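Arginyl-trna synthetase (Thermus thermophilus, PDB 1IQ0) probably catalyses the ATP-dependent attachment of L-arginine to its cognate tRNA, releasing AMP and diphosphate, as a monomeric class I aminoacyl-tRNA synthetase. Local coordinates at residues 69-74 with 78-83; 161-166 with 174-179. All blocks are in the same frame, centred on the assembly; numbering follows the deposited sequence.

How the interactions relate
Interaction 1 and interaction 2 illustrate how one chain combines separate modules, each held by its own kind of contact. Residues 69-74 and 78-83 come first along the chain and form a beta hairpin at one border of the small antiparallel sheet in the N-terminal domain. Residues 161-166 and 174-179 follow, bringing together two helices of the catalytic domain in the segment between strands 141-149 and 236-239 of the large mixed sheet. The centres of interactions 1 and 2 lie about 67 Å apart, on opposite sides of the chain's centre, and the nearest atoms of interactions 1 and 2 are about 48 Å apart. They share no helix, strand or sheet, consistent with an elongated multidomain enzyme that engages a large tRNA.

Interaction 1 of 2, residues 69-74 with 78-83; sequences EEAVPV and LNFRLR
Glu69 and Glu70 together stand opposite the single residue Arg81, their backbone N-H groups converging on its carbonyl, a classic beta bulge. Glu69 N lies 2.7 Å and Glu70 N 3.2 Å from Arg81 O, both in the carbonyl plane. Arg81 N returns a nearly straight bond to Glu70 O, at 2.9 Å. Beyond the bulge the hairpin continues through the hydrogen-bonded pair Val72 and Asn79.

The Arg81 side chain leaves its strand with CG opposite the backbone N, then folds at chi3 (41°), which turns the guanidinium toward the partner strand, beside the two glutamates. Arg81 NH2 sits 3.2 Å from Glu70 OE2, forming a salt bridge with carboxylate and guanidinium planes 76° apart; the position of OE2 is doubtful, and the bridge with it. Arg81 NH1 rests 3.2 Å from Glu69 CG, a contact with the chain rather than the carboxylate. Near the turn the Asn79 side chain, on the same face as Arg81, crosses that of Val74 at about a right angle, Asn79 ND2 lying 3.4 Å from Val74 CG2.

The reverse face is apolar. Leu78 lies alongside Pro73, pointing the same way, with Leu78 CD1 3.9 Å from Pro73 CG, while Ala71 CB approaches the Phe80 ring obliquely, 4.0 Å from Phe80 CD2. Phe80 also meets Leu6 and Ile10 of helix 3-15, and Pro73 rests on helix 51-60.

The hairpin is therefore amphipathic: its apolar face joins the domain core, while the acidic pair probably offsets the charge of Arg81 where the bulge doubles the bonding to one carbonyl.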
loop_
_atom_site.group_PDB
_atom_site.type_symbol
_atom_site.label_atom_id
_atom_site.label_comp_id
_atom_site.label_asym_id
_atom_site.label_seq_id
_atom_site.Cartn_x
_atom_site.Cartn_y
_atom_site.Cartn_z
ATOM N N GLU A 69 -23.363 -6.254 -26.513
ATOM C CA GLU A 69 -23.832 -6.532 -27.865
ATOM C C GLU A 69 -24.359 -7.957 -27.991
ATOM O O GLU A 69 -25.450 -8.179 -28.514
ATOM C CB GLU A 69 -22.681 -6.327 -28.857
ATOM C CG GLU A 69 -23.029 -6.554 -30.326
ATOM C CD GLU A 69 -23.565 -5.308 -31.005
ATOM O OE1 GLU A 69 -24.736 -4.944 -30.770
ATOM O OE2 GLU A 69 -22.801 -4.684 -31.772
ATOM N N GLU A 70 -23.576 -8.915 -27.506
ATOM C CA GLU A 70 -23.947 -10.323 -27.591
ATOM C C GLU A 70 -23.155 -11.185 -26.608
ATOM O O GLU A 70 -21.988 -10.903 -26.309
ATOM C CB GLU A 70 -23.709 -10.820 -29.020
ATOM C CG GLU A 70 -23.841 -12.318 -29.211
ATOM C CD GLU A 70 -23.470 -12.752 -30.618
ATOM O OE1 GLU A 70 -24.140 -12.307 -31.573
ATOM O OE2 GLU A 70 -22.507 -13.533 -30.772
ATOM N N ALA A 71 -23.808 -12.227 -26.099
ATOM C CA ALA A 71 -23.186 -13.159 -25.167
ATOM C C ALA A 71 -22.974 -14.458 -25.933
ATOM O O ALA A 71 -23.895 -14.957 -26.579
ATOM C CB ALA A 71 -24.093 -13.395 -23.964
ATOM N N VAL A 72 -21.767 -15.006 -25.859
ATOM C CA VAL A 72 -21.451 -16.226 -26.583
ATOM C C VAL A 72 -20.808 -17.305 -25.727
ATOM O O VAL A 72 -19.722 -17.107 -25.181
ATOM C CB VAL A 72 -20.493 -15.928 -27.763
ATOM C CG1 VAL A 72 -20.242 -17.195 -28.571
ATOM C CG2 VAL A 72 -21.078 -14.833 -28.641
ATOM N N PRO A 73 -21.476 -18.460 -25.590
ATOM C CA PRO A 73 -20.921 -19.559 -24.792
ATOM C C PRO A 73 -19.737 -20.141 -25.563
ATOM O O PRO A 73 -19.912 -20.671 -26.659
ATOM C CB PRO A 73 -22.084 -20.543 -24.702
ATOM C CG PRO A 73 -23.294 -19.658 -24.814
ATOM C CD PRO A 73 -22.890 -18.710 -25.914
ATOM N N VAL A 74 -18.537 -20.038 -25.002
ATOM C CA VAL A 74 -17.350 -20.549 -25.684
ATOM C C VAL A 74 -16.564 -21.553 -24.851
ATOM O O VAL A 74 -15.800 -21.172 -23.964
ATOM C CB VAL A 74 -16.401 -19.398 -26.084
ATOM C CG1 VAL A 74 -15.237 -19.941 -26.894
ATOM C CG2 VAL A 74 -17.160 -18.352 -26.879
ATOM N N LEU A 78 -18.323 -18.021 -20.817
ATOM C CA LEU A 78 -19.439 -17.309 -21.420
ATOM C C LEU A 78 -18.813 -15.946 -21.701
ATOM O O LEU A 78 -18.526 -15.183 -20.774
ATOM C CB LEU A 78 -20.628 -17.160 -20.467
ATOM C CG LEU A 78 -21.736 -16.277 -21.072
ATOM C CD1 LEU A 78 -22.155 -16.813 -22.443
ATOM C CD2 LEU A 78 -22.933 -16.218 -20.141
ATOM N N ASN A 79 -18.560 -15.662 -22.976
ATOM C CA ASN A 79 -17.940 -14.399 -23.359
ATOM C C ASN A 79 -18.943 -13.331 -23.752
ATOM O O ASN A 79 -20.055 -13.630 -24.188
ATOM C CB ASN A 79 -16.954 -14.610 -24.508
ATOM C CG ASN A 79 -15.769 -15.460 -24.109
ATOM O OD1 ASN A 79 -15.325 -15.433 -22.960
ATOM N ND2 ASN A 79 -15.238 -16.206 -25.063
ATOM N N PHE A 80 -18.536 -12.077 -23.596
ATOM C CA PHE A 80 -19.400 -10.961 -23.930
ATOM C C PHE A 80 -18.723 -9.972 -24.866
ATOM O O PHE A 80 -17.609 -9.508 -24.606
ATOM C CB PHE A 80 -19.833 -10.218 -22.662
ATOM C CG PHE A 80 -20.475 -11.096 -21.634
ATOM C CD1 PHE A 80 -19.696 -11.853 -20.765
ATOM C CD2 PHE A 80 -21.861 -11.181 -21.544
ATOM C CE1 PHE A 80 -20.291 -12.688 -19.815
ATOM C CE2 PHE A 80 -22.469 -12.011 -20.599
ATOM C CZ PHE A 80 -21.682 -12.767 -19.732
ATOM N N ARG A 81 -19.402 -9.657 -25.961
ATOM C CA ARG A 81 -18.889 -8.689 -26.908
ATOM C C ARG A 81 -19.660 -7.413 -26.588
ATOM O O ARG A 81 -20.890 -7.416 -26.576
ATOM C CB ARG A 81 -19.147 -9.150 -28.347
ATOM C CG ARG A 81 -18.630 -8.184 -29.423
ATOM C CD ARG A 81 -18.281 -8.927 -30.711
ATOM N NE ARG A 81 -19.265 -9.960 -31.029
ATOM C CZ ARG A 81 -20.490 -9.721 -31.485
ATOM N NH1 ARG A 81 -20.896 -8.475 -31.693
ATOM N NH2 ARG A 81 -21.317 -10.733 -31.714
ATOM N N LEU A 82 -18.933 -6.335 -26.308
ATOM C CA LEU A 82 -19.549 -5.066 -25.958
ATOM C C LEU A 82 -19.947 -4.238 -27.168
ATOM O O LEU A 82 -19.381 -4.386 -28.249
ATOM C CB LEU A 82 -18.588 -4.247 -25.085
ATOM C CG LEU A 82 -18.116 -4.895 -23.772
ATOM C CD1 LEU A 82 -17.200 -3.936 -23.025
ATOM C CD2 LEU A 82 -19.322 -5.265 -22.904
ATOM N N ARG A 83 -20.940 -3.375 -26.993
ATOM C CA ARG A 83 -21.338 -2.499 -28.081
ATOM C C ARG A 83 -20.240 -1.440 -28.110
ATOM O O ARG A 83 -19.956 -0.791 -27.099
ATOM C CB ARG A 83 -22.693 -1.840 -27.807
ATOM C CG ARG A 83 -23.871 -2.799 -27.776
ATOM C CD ARG A 83 -25.173 -2.031 -27.912
ATOM N NE ARG A 83 -25.230 -0.912 -26.979
ATOM C CZ ARG A 83 -26.168 0.030 -26.991
ATOM N NH1 ARG A 83 -27.141 -0.009 -27.896
ATOM N NH2 ARG A 83 -26.127 1.016 -26.102
#

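Interaction 2 of 2, residues 161-166 with 174-179; sequences FALRHY and EKYDHF
Leu163 and Phe179 are the residues whose CA atoms lie nearest, 8.9 Å apart, where the end of helix 154-165 comes near the start of helix 176-189.

A gap of that width is bridged by side chains alone. Leu163 points toward the second helix and reaches across with its CD2 branch; Leu163 CD2 meets the outer end of the Phe179 ring, 3.6 Å from CE2 and 3.7 Å from CZ. The methyl comes in obliquely to the ring. Phe179 holds CG opposite its backbone N (chi1 165°), a setting that carries the ring out toward the leucine. Leu163 CD1, the other branch, is 4.4 Å from Tyr176 OH.

Behind this contact the rings support one another. Phe179 CD2 lies 3.9 Å above the Tyr176 ring plane, displaced toward its rim, and Trp170 of the connecting loop meets Tyr176 edge-to-face and Phe179 with planes at about 45°. The loop thus supplies an indole that joins the two rings of the second helix into one aromatic cluster.

Lys175 is the N-cap; Lys175 O accepts from His178 N at 2.9 Å and from Phe179 N at 3.2 Å. Lys175 NZ forms a salt bridge with Asp177 OD1, at 2.9 Å on its syn lone pair, and another with Asp406, and hydrogen-bonds the carbonyl of Ala222 and the hydroxyl of Thr226. This network of acceptors, two of them carboxylates, probably keeps the amine protonated.

Asp177 and His178 touch Glu117 of the predicted HIGH region. The arrangement is a loop-linked helix pair within the connection between neighbouring parallel strands 141-149 and 236-239, part of the Rossmann-type catalytic domain that defines class I synthetases.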
loop_
_atom_site.group_PDB
_atom_site.type_symbol
_atom_site.label_atom_id
_atom_site.label_comp_id
_atom_site.label_asym_id
_atom_site.label_seq_id
_atom_site.Cartn_x
_atom_site.Cartn_y
_atom_site.Cartn_z
ATOM N N PHE A 161 22.596 6.752 24.691
ATOM C CA PHE A 161 23.742 6.473 25.543
ATOM C C PHE A 161 25.029 6.830 24.788
ATOM O O PHE A 161 25.908 7.509 25.326
ATOM C CB PHE A 161 23.790 4.994 25.926
ATOM C CG PHE A 161 25.093 4.583 26.551
ATOM C CD1 PHE A 161 25.423 4.997 27.840
ATOM C CD2 PHE A 161 26.015 3.830 25.828
ATOM C CE1 PHE A 161 26.656 4.675 28.400
ATOM C CE2 PHE A 161 27.251 3.500 26.378
ATOM C CZ PHE A 161 27.573 3.925 27.670
ATOM N N ALA A 162 25.128 6.370 23.540
ATOM C CA ALA A 162 26.300 6.633 22.710
ATOM C C ALA A 162 26.587 8.129 22.543
ATOM O O ALA A 162 27.737 8.557 22.615
ATOM C CB ALA A 162 26.127 5.981 21.339
ATOM N N LEU A 163 25.544 8.918 22.307
ATOM C CA LEU A 163 25.707 10.356 22.136
ATOM C C LEU A 163 26.368 10.993 23.356
ATOM O O LEU A 163 27.211 11.875 23.224
ATOM C CB LEU A 163 24.345 11.016 21.885
ATOM C CG LEU A 163 23.763 10.743 20.496
ATOM C CD1 LEU A 163 22.300 11.186 20.436
ATOM C CD2 LEU A 163 24.597 11.477 19.453
ATOM N N ARG A 164 25.988 10.539 24.542
ATOM C CA ARG A 164 26.544 11.075 25.778
ATOM C C ARG A 164 27.919 10.478 26.075
ATOM O O ARG A 164 28.879 11.206 26.313
ATOM C CB ARG A 164 25.589 10.776 26.935
ATOM C CG ARG A 164 25.780 11.640 28.162
ATOM C CD ARG A 164 24.746 11.281 29.214
ATOM N NE ARG A 164 24.664 12.269 30.285
ATOM C CZ ARG A 164 24.254 13.522 30.121
ATOM N NH1 ARG A 164 23.885 13.952 28.921
ATOM N NH2 ARG A 164 24.207 14.347 31.160
ATOM N N HIS A 165 28.000 9.150 26.041
ATOM C CA HIS A 165 29.231 8.421 26.325
ATOM C C HIS A 165 30.426 8.895 25.512
ATOM O O HIS A 165 31.531 9.009 26.041
ATOM C CB HIS A 165 29.017 6.920 26.095
ATOM C CG HIS A 165 30.205 6.079 26.447
ATOM N ND1 HIS A 165 30.980 5.447 25.496
ATOM C CD2 HIS A 165 30.754 5.768 27.646
ATOM C CE1 HIS A 165 31.953 4.782 26.095
ATOM N NE2 HIS A 165 31.837 4.960 27.399
ATOM N N TYR A 166 30.209 9.164 24.229
ATOM C CA TYR A 166 31.291 9.620 23.368
ATOM C C TYR A 166 31.420 11.134 23.370
ATOM O O TYR A 166 32.285 11.688 22.697
ATOM C CB TYR A 166 31.085 9.102 21.942
ATOM C CG TYR A 166 31.150 7.597 21.862
ATOM C CD1 TYR A 166 30.009 6.843 21.575
ATOM C CD2 TYR A 166 32.343 6.918 22.132
ATOM C CE1 TYR A 166 30.053 5.449 21.561
ATOM C CE2 TYR A 166 32.400 5.523 22.124
ATOM C CZ TYR A 166 31.247 4.794 21.839
ATOM O OH TYR A 166 31.285 3.420 21.853
ATOM N N GLU A 174 24.416 18.782 10.057
ATOM C CA GLU A 174 24.185 17.393 9.672
ATOM C C GLU A 174 22.745 16.974 10.018
ATOM O O GLU A 174 22.235 17.327 11.081
ATOM C CB GLU A 174 25.195 16.502 10.402
ATOM C CG GLU A 174 24.936 15.011 10.328
ATOM C CD GLU A 174 26.049 14.206 10.979
ATOM O OE1 GLU A 174 26.576 14.651 12.017
ATOM O OE2 GLU A 174 26.393 13.123 10.465
ATOM N N LYS A 175 22.086 16.246 9.117
ATOM C CA LYS A 175 20.716 15.794 9.375
ATOM C C LYS A 175 20.788 15.057 10.713
ATOM O O LYS A 175 21.543 14.097 10.864
ATOM C CB LYS A 175 20.241 14.871 8.254
ATOM C CG LYS A 175 18.754 14.554 8.312
ATOM C CD LYS A 175 18.213 14.172 6.939
ATOM C CE LYS A 175 16.775 13.667 7.024
ATOM N NZ LYS A 175 16.699 12.288 7.617
ATOM N N TYR A 176 20.009 15.511 11.681
ATOM C CA TYR A 176 20.073 14.950 13.020
ATOM C C TYR A 176 20.059 13.437 13.191
ATOM O O TYR A 176 20.842 12.913 13.987
ATOM C CB TYR A 176 19.003 15.584 13.910
ATOM C CG TYR A 176 19.301 15.423 15.387
ATOM C CD1 TYR A 176 18.788 14.348 16.112
ATOM C CD2 TYR A 176 20.136 16.329 16.052
ATOM C CE1 TYR A 176 19.094 14.177 17.458
ATOM C CE2 TYR A 176 20.449 16.167 17.396
ATOM C CZ TYR A 176 19.926 15.088 18.094
ATOM O OH TYR A 176 20.235 14.918 19.421
ATOM N N ASP A 177 19.206 12.722 12.461
ATOM C CA ASP A 177 19.175 11.282 12.641
ATOM C C ASP A 177 20.406 10.590 12.080
ATOM O O ASP A 177 20.703 9.451 12.456
ATOM C CB ASP A 177 17.863 10.674 12.101
ATOM C CG ASP A 177 17.613 10.971 10.635
ATOM O OD1 ASP A 177 18.105 12.001 10.120
ATOM O OD2 ASP A 177 16.887 10.170 10.008
ATOM N N HIS A 178 21.130 11.270 11.192
ATOM C CA HIS A 178 22.365 10.708 10.645
ATOM C C HIS A 178 23.447 10.867 11.715
ATOM O O HIS A 178 24.308 10.008 11.882
ATOM C CB HIS A 178 22.791 11.430 9.362
ATOM C CG HIS A 178 22.104 10.919 8.135
ATOM N ND1 HIS A 178 20.823 11.291 7.788
ATOM C CD2 HIS A 178 22.505 10.028 7.199
ATOM C CE1 HIS A 178 20.464 10.650 6.691
ATOM N NE2 HIS A 178 21.466 9.876 6.313
ATOM N N PHE A 179 23.385 11.985 12.426
ATOM C CA PHE A 179 24.304 12.283 13.519
ATOM C C PHE A 179 24.104 11.205 14.600
ATOM O O PHE A 179 25.071 10.642 15.119
ATOM C CB PHE A 179 23.979 13.678 14.071
ATOM C CG PHE A 179 24.600 13.978 15.402
ATOM C CD1 PHE A 179 25.984 13.983 15.561
ATOM C CD2 PHE A 179 23.799 14.295 16.495
ATOM C CE1 PHE A 179 26.559 14.300 16.786
ATOM C CE2 PHE A 179 24.362 14.615 17.728
ATOM C CZ PHE A 179 25.750 14.617 17.875
#